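Local coordinates for protein prolyl endopeptidase (Myxococcus xanthus, PDB 2BKL) that probably hydrolyses oligopeptides on the carboxyl side of proline, and more slowly after alanine, as a serine peptidase of the prolyl oligopeptidase family, at residues Ala127-Gly132 against Pro177-Phe182; Ala481-Gly486 against Asp507-Ala512; Val539-Thr544 against Tyr593-His598. All coordinates share one frame; numbering follows the deposited sequence.

Contact 1 (Ala127-Gly132 against Pro177-Phe182). With SO4 (sulfate ion), chain F.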
loop_
_atom_site.group_PDB
_atom_site.type_symbol
_atom_site.label_atom_id
_atom_site.label_comp_id
_atom_site.label_asym_id
_atom_site.label_seq_id
_atom_site.Cartn_x
_atom_site.Cartn_y
_atom_site.Cartn_z
ATOM N N ALA A 127 3.222 -18.721 -2.801
ATOM C CA ALA A 127 2.058 -19.409 -3.337
ATOM C C ALA A 127 2.313 -20.890 -3.207
ATOM O O ALA A 127 3.304 -21.408 -3.742
ATOM C CB ALA A 127 1.816 -19.039 -4.803
ATOM N N VAL A 128 1.434 -21.586 -2.506
ATOM C CA VAL A 128 1.553 -23.008 -2.284
ATOM C C VAL A 128 0.890 -23.758 -3.433
ATOM O O VAL A 128 -0.220 -23.412 -3.881
ATOM C CB VAL A 128 0.873 -23.410 -0.957
ATOM C CG1 VAL A 128 1.177 -24.878 -0.617
ATOM C CG2 VAL A 128 1.298 -22.475 0.165
ATOM N N SER A 129 1.508 -24.831 -3.895
ATOM C CA SER A 129 0.922 -25.682 -4.930
ATOM C C SER A 129 -0.319 -26.389 -4.366
ATOM O O SER A 129 -0.484 -26.548 -3.163
ATOM C CB SER A 129 1.955 -26.681 -5.447
ATOM O OG SER A 129 2.332 -27.596 -4.430
ATOM N N TRP A 130 -1.219 -26.785 -5.266
ATOM C CA TRP A 130 -2.495 -27.363 -4.864
ATOM C C TRP A 130 -2.333 -28.681 -4.129
ATOM O O TRP A 130 -3.179 -29.008 -3.305
ATOM C CB TRP A 130 -3.459 -27.491 -6.066
ATOM C CG TRP A 130 -3.789 -26.136 -6.576
ATOM C CD1 TRP A 130 -3.288 -25.531 -7.697
ATOM C CD2 TRP A 130 -4.565 -25.138 -5.910
ATOM N NE1 TRP A 130 -3.740 -24.241 -7.781
ATOM C CE2 TRP A 130 -4.515 -23.960 -6.692
ATOM C CE3 TRP A 130 -5.302 -25.110 -4.717
ATOM C CZ2 TRP A 130 -5.189 -22.777 -6.338
ATOM C CZ3 TRP A 130 -5.959 -23.944 -4.367
ATOM C CH2 TRP A 130 -5.897 -22.790 -5.163
ATOM N N ASP A 131 -1.244 -29.408 -4.389
ATOM C CA ASP A 131 -0.965 -30.655 -3.689
ATOM C C ASP A 131 -0.283 -30.476 -2.326
ATOM O O ASP A 131 -0.044 -31.457 -1.605
ATOM C CB ASP A 131 -0.195 -31.645 -4.582
ATOM C CG ASP A 131 1.199 -31.212 -4.924
ATOM O OD1 ASP A 131 1.623 -30.127 -4.468
ATOM O OD2 ASP A 131 1.946 -31.901 -5.668
ATOM N N GLY A 132 0.040 -29.235 -1.982
ATOM C CA GLY A 132 0.695 -28.916 -0.714
ATOM C C GLY A 132 2.137 -29.370 -0.648
ATOM O O GLY A 132 2.703 -29.367 0.449
ATOM N N PRO A 177 -3.742 -26.883 -11.525
ATOM C CA PRO A 177 -4.263 -27.946 -10.642
ATOM C C PRO A 177 -3.368 -29.193 -10.529
ATOM O O PRO A 177 -3.435 -29.871 -9.490
ATOM C CB PRO A 177 -5.609 -28.294 -11.266
ATOM C CG PRO A 177 -5.971 -27.225 -12.184
ATOM C CD PRO A 177 -4.745 -26.438 -12.509
ATOM N N ASP A 178 -2.550 -29.489 -11.538
ATOM C CA ASP A 178 -1.633 -30.635 -11.491
ATOM C C ASP A 178 -0.369 -30.402 -10.676
ATOM O O ASP A 178 0.435 -31.316 -10.516
ATOM C CB ASP A 178 -1.262 -31.082 -12.907
ATOM C CG ASP A 178 -0.565 -29.990 -13.737
ATOM O OD1 ASP A 178 -0.191 -28.926 -13.185
ATOM O OD2 ASP A 178 -0.342 -30.150 -14.971
ATOM N N SER A 179 -0.209 -29.182 -10.172
ATOM C CA SER A 179 0.957 -28.779 -9.374
ATOM C C SER A 179 2.275 -28.956 -10.136
ATOM O O SER A 179 3.348 -29.003 -9.508
ATOM C CB SER A 179 1.029 -29.544 -8.039
ATOM O OG SER A 179 -0.102 -29.253 -7.260
ATOM N N LYS A 180 2.204 -28.989 -11.459
ATOM C CA LYS A 180 3.389 -29.229 -12.278
ATOM C C LYS A 180 4.100 -27.946 -12.716
ATOM O O LYS A 180 5.220 -28.009 -13.244
ATOM C CB LYS A 180 3.021 -30.069 -13.505
ATOM C CG LYS A 180 2.643 -31.505 -13.130
ATOM C CD LYS A 180 2.814 -32.495 -14.263
ATOM C CE LYS A 180 2.526 -33.935 -13.823
ATOM N NZ LYS A 180 3.323 -34.328 -12.616
ATOM N N GLY A 181 3.496 -26.794 -12.450
ATOM C CA GLY A 181 4.095 -25.522 -12.814
ATOM C C GLY A 181 3.114 -24.396 -12.547
ATOM O O GLY A 181 2.013 -24.596 -11.973
ATOM N N PHE A 182 3.504 -23.182 -12.890
ATOM C CA PHE A 182 2.693 -22.021 -12.576
ATOM C C PHE A 182 2.811 -20.933 -13.651
ATOM O O PHE A 182 3.844 -20.796 -14.335
ATOM C CB PHE A 182 3.070 -21.459 -11.216
ATOM C CG PHE A 182 4.540 -21.194 -11.035
ATOM C CD1 PHE A 182 5.123 -20.007 -11.530
ATOM C CD2 PHE A 182 5.334 -22.076 -10.311
ATOM C CE1 PHE A 182 6.490 -19.774 -11.336
ATOM C CE2 PHE A 182 6.707 -21.821 -10.117
ATOM C CZ PHE A 182 7.256 -20.678 -10.615
HETATM S S SO4 F . -4.049 -28.919 -15.392
HETATM O O1 SO4 F . -3.134 -29.105 -16.517
HETATM O O2 SO4 F . -3.201 -28.742 -14.240
HETATM O O3 SO4 F . -4.967 -27.822 -15.708
HETATM O O4 SO4 F . -4.856 -30.133 -15.174
#

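Contact 2 (Ala481-Gly486 against Asp507-Ala512)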
loop_
_atom_site.group_PDB
_atom_site.type_symbol
_atom_site.label_atom_id
_atom_site.label_comp_id
_atom_site.label_asym_id
_atom_site.label_seq_id
_atom_site.Cartn_x
_atom_site.Cartn_y
_atom_site.Cartn_z
ATOM N N ALA A 481 -7.718 11.107 7.997
ATOM C CA ALA A 481 -8.754 11.660 7.125
ATOM C C ALA A 481 -8.975 10.791 5.915
ATOM O O ALA A 481 -7.987 10.338 5.291
ATOM C CB ALA A 481 -8.402 13.070 6.721
ATOM N N ASN A 482 -10.229 10.581 5.533
ATOM C CA ASN A 482 -10.607 9.774 4.373
ATOM C C ASN A 482 -10.799 10.693 3.167
ATOM O O ASN A 482 -11.890 10.836 2.602
ATOM C CB ASN A 482 -11.883 8.982 4.667
ATOM C CG ASN A 482 -11.703 7.975 5.756
ATOM O OD1 ASN A 482 -12.106 8.203 6.889
ATOM N ND2 ASN A 482 -11.112 6.840 5.417
ATOM N N LEU A 483 -9.685 11.266 2.759
ATOM C CA LEU A 483 -9.635 12.249 1.696
ATOM C C LEU A 483 -10.130 11.674 0.366
ATOM O O LEU A 483 -10.037 10.461 0.101
ATOM C CB LEU A 483 -8.216 12.713 1.488
ATOM C CG LEU A 483 -7.444 13.190 2.693
ATOM C CD1 LEU A 483 -5.961 13.470 2.310
ATOM C CD2 LEU A 483 -8.090 14.419 3.271
ATOM N N ARG A 484 -10.672 12.545 -0.476
ATOM C CA ARG A 484 -10.942 12.167 -1.869
ATOM C C ARG A 484 -9.648 11.671 -2.533
ATOM O O ARG A 484 -8.525 11.875 -2.008
ATOM C CB ARG A 484 -11.577 13.313 -2.648
ATOM C CG ARG A 484 -13.053 13.489 -2.332
ATOM C CD ARG A 484 -13.711 14.687 -3.006
ATOM N NE ARG A 484 -13.266 15.930 -2.381
ATOM C CZ ARG A 484 -13.657 17.115 -2.780
ATOM N NH1 ARG A 484 -14.472 17.226 -3.811
ATOM N NH2 ARG A 484 -13.194 18.196 -2.183
ATOM N N GLY A 485 -9.807 10.963 -3.646
ATOM C CA GLY A 485 -8.730 10.214 -4.233
ATOM C C GLY A 485 -8.655 8.796 -3.716
ATOM O O GLY A 485 -8.204 7.913 -4.433
ATOM N N GLY A 486 -9.072 8.567 -2.473
ATOM C CA GLY A 486 -9.298 7.236 -1.977
ATOM C C GLY A 486 -10.530 6.610 -2.577
ATOM O O GLY A 486 -11.206 7.180 -3.425
ATOM N N ASP A 507 -7.075 20.179 -0.643
ATOM C CA ASP A 507 -8.109 20.989 0.016
ATOM C C ASP A 507 -8.831 20.223 1.133
ATOM O O ASP A 507 -9.071 20.764 2.207
ATOM C CB ASP A 507 -9.094 21.529 -0.983
ATOM C CG ASP A 507 -8.506 22.535 -1.925
ATOM O OD1 ASP A 507 -7.447 23.145 -1.632
ATOM O OD2 ASP A 507 -9.090 22.758 -2.983
ATOM N N ASP A 508 -9.138 18.952 0.908
ATOM C CA ASP A 508 -9.711 18.117 1.954
ATOM C C ASP A 508 -8.784 18.019 3.149
ATOM O O ASP A 508 -9.239 18.019 4.275
ATOM C CB ASP A 508 -10.015 16.708 1.441
ATOM C CG ASP A 508 -11.129 16.648 0.429
ATOM O OD1 ASP A 508 -11.848 17.652 0.177
ATOM O OD2 ASP A 508 -11.301 15.577 -0.205
ATOM N N PHE A 509 -7.471 17.949 2.931
ATOM C CA PHE A 509 -6.527 17.813 4.043
ATOM C C PHE A 509 -6.364 19.116 4.801
ATOM O O PHE A 509 -6.340 19.098 6.035
ATOM C CB PHE A 509 -5.179 17.339 3.498
ATOM C CG PHE A 509 -4.277 16.663 4.511
ATOM C CD1 PHE A 509 -4.673 15.552 5.221
ATOM C CD2 PHE A 509 -3.009 17.140 4.732
ATOM C CE1 PHE A 509 -3.812 14.904 6.093
ATOM C CE2 PHE A 509 -2.145 16.493 5.612
ATOM C CZ PHE A 509 -2.563 15.373 6.292
ATOM N N HIS A 510 -6.232 20.240 4.081
ATOM C CA HIS A 510 -6.194 21.521 4.781
ATOM C C HIS A 510 -7.454 21.681 5.683
ATOM O O HIS A 510 -7.353 22.162 6.800
ATOM C CB HIS A 510 -6.166 22.698 3.851
ATOM C CG HIS A 510 -4.963 22.799 2.961
ATOM N ND1 HIS A 510 -3.671 22.792 3.442
ATOM C CD2 HIS A 510 -4.876 23.006 1.621
ATOM C CE1 HIS A 510 -2.841 22.966 2.426
ATOM N NE2 HIS A 510 -3.541 23.079 1.309
ATOM N N ALA A 511 -8.619 21.283 5.184
ATOM C CA ALA A 511 -9.861 21.406 5.939
ATOM C C ALA A 511 -9.865 20.499 7.160
ATOM O O ALA A 511 -10.458 20.858 8.179
ATOM C CB ALA A 511 -11.051 21.144 5.033
ATOM N N ALA A 512 -9.227 19.331 7.095
ATOM C CA ALA A 512 -9.106 18.462 8.277
ATOM C C ALA A 512 -8.276 19.167 9.347
ATOM O O ALA A 512 -8.639 19.138 10.528
ATOM C CB ALA A 512 -8.460 17.148 7.918
#

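Contact 3 (Val539-Thr544 against Tyr593-His598)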
loop_
_atom_site.group_PDB
_atom_site.type_symbol
_atom_site.label_atom_id
_atom_site.label_comp_id
_atom_site.label_asym_id
_atom_site.label_seq_id
_atom_site.Cartn_x
_atom_site.Cartn_y
_atom_site.Cartn_z
ATOM N N VAL A 539 1.652 15.736 1.999
ATOM C CA VAL A 539 2.164 16.627 3.053
ATOM C C VAL A 539 3.108 17.695 2.504
ATOM O O VAL A 539 3.185 18.792 3.058
ATOM C CB VAL A 539 2.737 15.881 4.296
ATOM C CG1 VAL A 539 1.671 15.026 4.900
ATOM C CG2 VAL A 539 3.975 15.073 3.970
ATOM N N GLY A 540 3.831 17.392 1.429
ATOM C CA GLY A 540 4.602 18.409 0.747
ATOM C C GLY A 540 3.767 19.513 0.148
ATOM O O GLY A 540 4.123 20.709 0.243
ATOM N N ALA A 541 2.627 19.145 -0.454
ATOM C CA ALA A 541 1.675 20.105 -0.992
ATOM C C ALA A 541 1.058 20.926 0.150
ATOM O O ALA A 541 0.949 22.132 0.079
ATOM C CB ALA A 541 0.613 19.379 -1.805
ATOM N N ALA A 542 0.704 20.245 1.225
ATOM C CA ALA A 542 0.055 20.921 2.341
ATOM C C ALA A 542 1.014 21.974 2.915
ATOM O O ALA A 542 0.605 23.112 3.157
ATOM C CB ALA A 542 -0.359 19.931 3.393
ATOM N N MET A 543 2.292 21.615 3.110
ATOM C CA MET A 543 3.219 22.524 3.790
ATOM C C MET A 543 3.640 23.669 2.896
ATOM O O MET A 543 3.976 24.732 3.397
ATOM C CB MET A 543 4.412 21.784 4.364
ATOM C CG MET A 543 5.472 21.432 3.425
ATOM S SD MET A 543 6.990 20.820 4.274
ATOM C CE MET A 543 7.759 22.017 4.829
ATOM N N THR A 544 3.632 23.471 1.573
ATOM C CA THR A 544 3.985 24.557 0.659
ATOM C C THR A 544 2.816 25.494 0.389
ATOM O O THR A 544 3.020 26.687 0.129
ATOM C CB THR A 544 4.585 24.035 -0.674
ATOM O OG1 THR A 544 3.760 23.033 -1.259
ATOM C CG2 THR A 544 5.990 23.399 -0.469
ATOM N N TYR A 593 0.707 22.430 -8.416
ATOM C CA TYR A 593 0.866 21.882 -7.058
ATOM C C TYR A 593 2.207 21.239 -6.685
ATOM O O TYR A 593 2.434 21.008 -5.511
ATOM C CB TYR A 593 -0.284 20.937 -6.684
ATOM C CG TYR A 593 -0.343 19.576 -7.394
ATOM C CD1 TYR A 593 0.518 18.543 -7.032
ATOM C CD2 TYR A 593 -1.307 19.299 -8.356
ATOM C CE1 TYR A 593 0.424 17.293 -7.615
ATOM C CE2 TYR A 593 -1.403 18.072 -8.950
ATOM C CZ TYR A 593 -0.544 17.056 -8.579
ATOM O OH TYR A 593 -0.666 15.805 -9.149
ATOM N N SER A 594 3.053 20.946 -7.672
ATOM C CA SER A 594 4.362 20.256 -7.523
ATOM C C SER A 594 5.126 20.861 -6.343
ATOM O O SER A 594 5.535 22.024 -6.413
ATOM C CB SER A 594 5.150 20.433 -8.802
ATOM O OG SER A 594 6.445 19.843 -8.694
ATOM N N PRO A 595 5.206 20.191 -5.206
ATOM C CA PRO A 595 5.746 20.851 -4.009
ATOM C C PRO A 595 7.144 21.439 -4.187
ATOM O O PRO A 595 7.444 22.503 -3.652
ATOM C CB PRO A 595 5.708 19.728 -2.956
ATOM C CG PRO A 595 4.519 18.945 -3.385
ATOM C CD PRO A 595 4.590 18.885 -4.883
ATOM N N TYR A 596 8.005 20.740 -4.912
ATOM C CA TYR A 596 9.377 21.182 -5.133
ATOM C C TYR A 596 9.435 22.548 -5.797
ATOM O O TYR A 596 10.385 23.284 -5.573
ATOM C CB TYR A 596 10.106 20.156 -5.977
ATOM C CG TYR A 596 11.477 20.571 -6.448
ATOM C CD1 TYR A 596 12.507 20.803 -5.558
ATOM C CD2 TYR A 596 11.736 20.722 -7.790
ATOM C CE1 TYR A 596 13.768 21.167 -5.989
ATOM C CE2 TYR A 596 13.007 21.107 -8.239
ATOM C CZ TYR A 596 14.003 21.304 -7.328
ATOM O OH TYR A 596 15.238 21.615 -7.856
ATOM N N HIS A 597 8.406 22.884 -6.585
ATOM C CA HIS A 597 8.336 24.159 -7.303
ATOM C C HIS A 597 7.558 25.236 -6.569
ATOM O O HIS A 597 7.319 26.317 -7.124
ATOM C CB HIS A 597 7.745 23.938 -8.699
ATOM C CG HIS A 597 8.555 23.007 -9.516
ATOM N ND1 HIS A 597 8.273 21.657 -9.608
ATOM C CD2 HIS A 597 9.658 23.221 -10.273
ATOM C CE1 HIS A 597 9.186 21.077 -10.365
ATOM N NE2 HIS A 597 10.033 22.006 -10.797
ATOM N N HIS A 598 7.197 24.968 -5.316
ATOM C CA HIS A 598 6.398 25.906 -4.539
ATOM C C HIS A 598 6.932 26.188 -3.153
ATOM O O HIS A 598 6.182 26.587 -2.241
ATOM C CB HIS A 598 4.948 25.437 -4.511
ATOM C CG HIS A 598 4.269 25.599 -5.836
ATOM N ND1 HIS A 598 3.680 26.784 -6.242
ATOM C CD2 HIS A 598 4.157 24.746 -6.884
ATOM C CE1 HIS A 598 3.211 26.633 -7.470
ATOM N NE2 HIS A 598 3.499 25.412 -7.886
HETATM O O HOH W 1 2.161 22.979 -3.600
HETATM O O HOH W 2 3.424 28.093 -2.418
#

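Contact 1 (Ala127-Gly132 against Pro177-Phe182)
Ser179 reaches across to Asp131 with its hydroxyl, and this side chain touches Ser129, Trp130 and Asp131. Its OG accepts a hydrogen bond from the backbone N of Asp131, 3.1 Å away and bent to 143° at the hydrogen. The Ser179 OG also lies 3.3 Å from Asp131 CG, while the Ser179 CB packs 3.5 Å from Asp131 OD2, so the serine sits against both the backbone and the carboxylate of one residue. Beside this polar pair, Trp130 brings CD1 of its indole to within 3.9 Å of Pro177 CA.

Residues Ser129-Gly132 form a type I beta turn, closed by Gly132 N to Ser129 O. Within it the Asp131 carboxylate folds back, CG between the backbone N and the carbonyl carbon (chi1 67°), and its OD1 takes a short 2.6 Å bond from Ser129 OG, nearly along the C-O axis. The same OD1 accepts from Lys133 N. Trp130 NE1 is held by the carbonyl of Trp175, and Arg236 makes a cation-pi contact with the indole. On the other side, Asp178 OD1 closes an Asx turn with Lys180 N, and a sulfate ion, probably from the crystallisation liquor, binds Asp178 N.

An alanine in place of Asp131 would probably leave the Ser129 hydroxyl and Lys133 N without their shared acceptor and open a gap beside Ser179 CB.

The turn after strand 121-128 thus meets the turn before strand 181-186, linking two successive sheets of the beta-propeller. Its chemistry implies a polar join resting on a single bent N-H to hydroxyl bond, while the carboxylate is spent on its own turn and the Trp130-Pro177 touch adds a little apolar packing.

Contact 2 (Ala481-Gly486 against Asp507-Ala512)
The guanidinium of Arg484 and the carboxylate of Asp508 meet edge to edge, their planes only 18° apart, in a side-on salt bridge with Asp508 CG in the guanidinium plane. Arg484 NE gives an almost straight bond of 3.0 Å to the syn lone pair of Asp508 OD2, and Arg484 NH2 reaches Asp508 OD1 at 2.8 Å. The bend of the arginine chain at chi3 (-73°) brings the head round to this position. Asp508 OD2 is gripped a second time, through its anti lone pair, by the backbone N of Arg484 at 3.1 Å. Three N-H groups therefore hold one buried carboxylate and fix its rotation. Ser424 OG also bonds to Asp508 OD1, and Asp426 makes a salt bridge with Arg484 NH1, so the guanidinium is shared between two carboxylates, which would probably favour its charged form.

Next to the ion pair, Leu483 lies along one face of the helix, its two methyls dividing between Asp508 and Phe509: CD2 lies 3.5 Å from Asp508 CB, while CD1 packs on Phe509 CD1 at 3.8 Å. Ala481 CB meets Ala512 CB one turn further on. The loop after strand 477-481 is thereby fastened to helix 503-518 of the alpha/beta-hydrolase domain, with Tyr422 of strand 415-423 against Leu483 and Leu538 of helix 534-545 touching both Leu483 and Phe509.

Contact 3 (Val539-Thr544 against Tyr593-His598)
Pro595 presses the CB-CG side of its ring against the backbone of helix 534-545, with CG 3.5 Å from Ala541 N. In the alpha/beta-hydrolase fold of this domain the helix follows what is probably the nucleophile elbow, with Ser533, a residue of the ligand pocket; here its later part packs on the 3-10 turn after helix 584-593. The proline can come so near because Gly540 has no side chain: a CB there would stand 3.3 Å from Pro595 CB, a tight fit. Ala541 CB adds a looser apolar contact with Pro595 CG, and Phe627 of helix 622-632 touches both Pro595 and Thr544.

Thr544 carries the other end. Its CG2 lies 3.6 Å from Pro595 O and its CB 3.4 Å from His598 O, so a methyl and a methine face two carbonyls. The hydroxyl, set between the backbone N and the carbonyl carbon (chi1 51°), turns back along the helix and donates to Gly540 O at 2.8 Å, an oxygen that also accepts from Thr544 N.

No direct hydrogen bond crosses between the segments; two waters do the bridging. One donates to both Thr544 OG1 and Tyr593 O. The other donates to Thr544 O at 2.9 Å and to His598 O at 3.1 Å.

How the contacts relate
Contact 1 belongs to the beta-propeller and is only partly buried, whereas contacts 2 and 3 are buried in the hydrolase domain, on the opposite side of the chain's centre. The centre of contact 1 is about 44 Å from that of contact 2 and about 48 Å from that of contact 3. The centres of contacts 2 and 3 are about 15 Å apart and the two touch: Phe509 of helix 503-518 packs on Val539 and Ala542 of helix 534-545. The chemistry differs with place. Contact 1 joins turns of two sheets by a hydroxyl, contact 2 fastens a loop to a helix with a buried ion pair, and contact 3 relies on proline packing and water bridges.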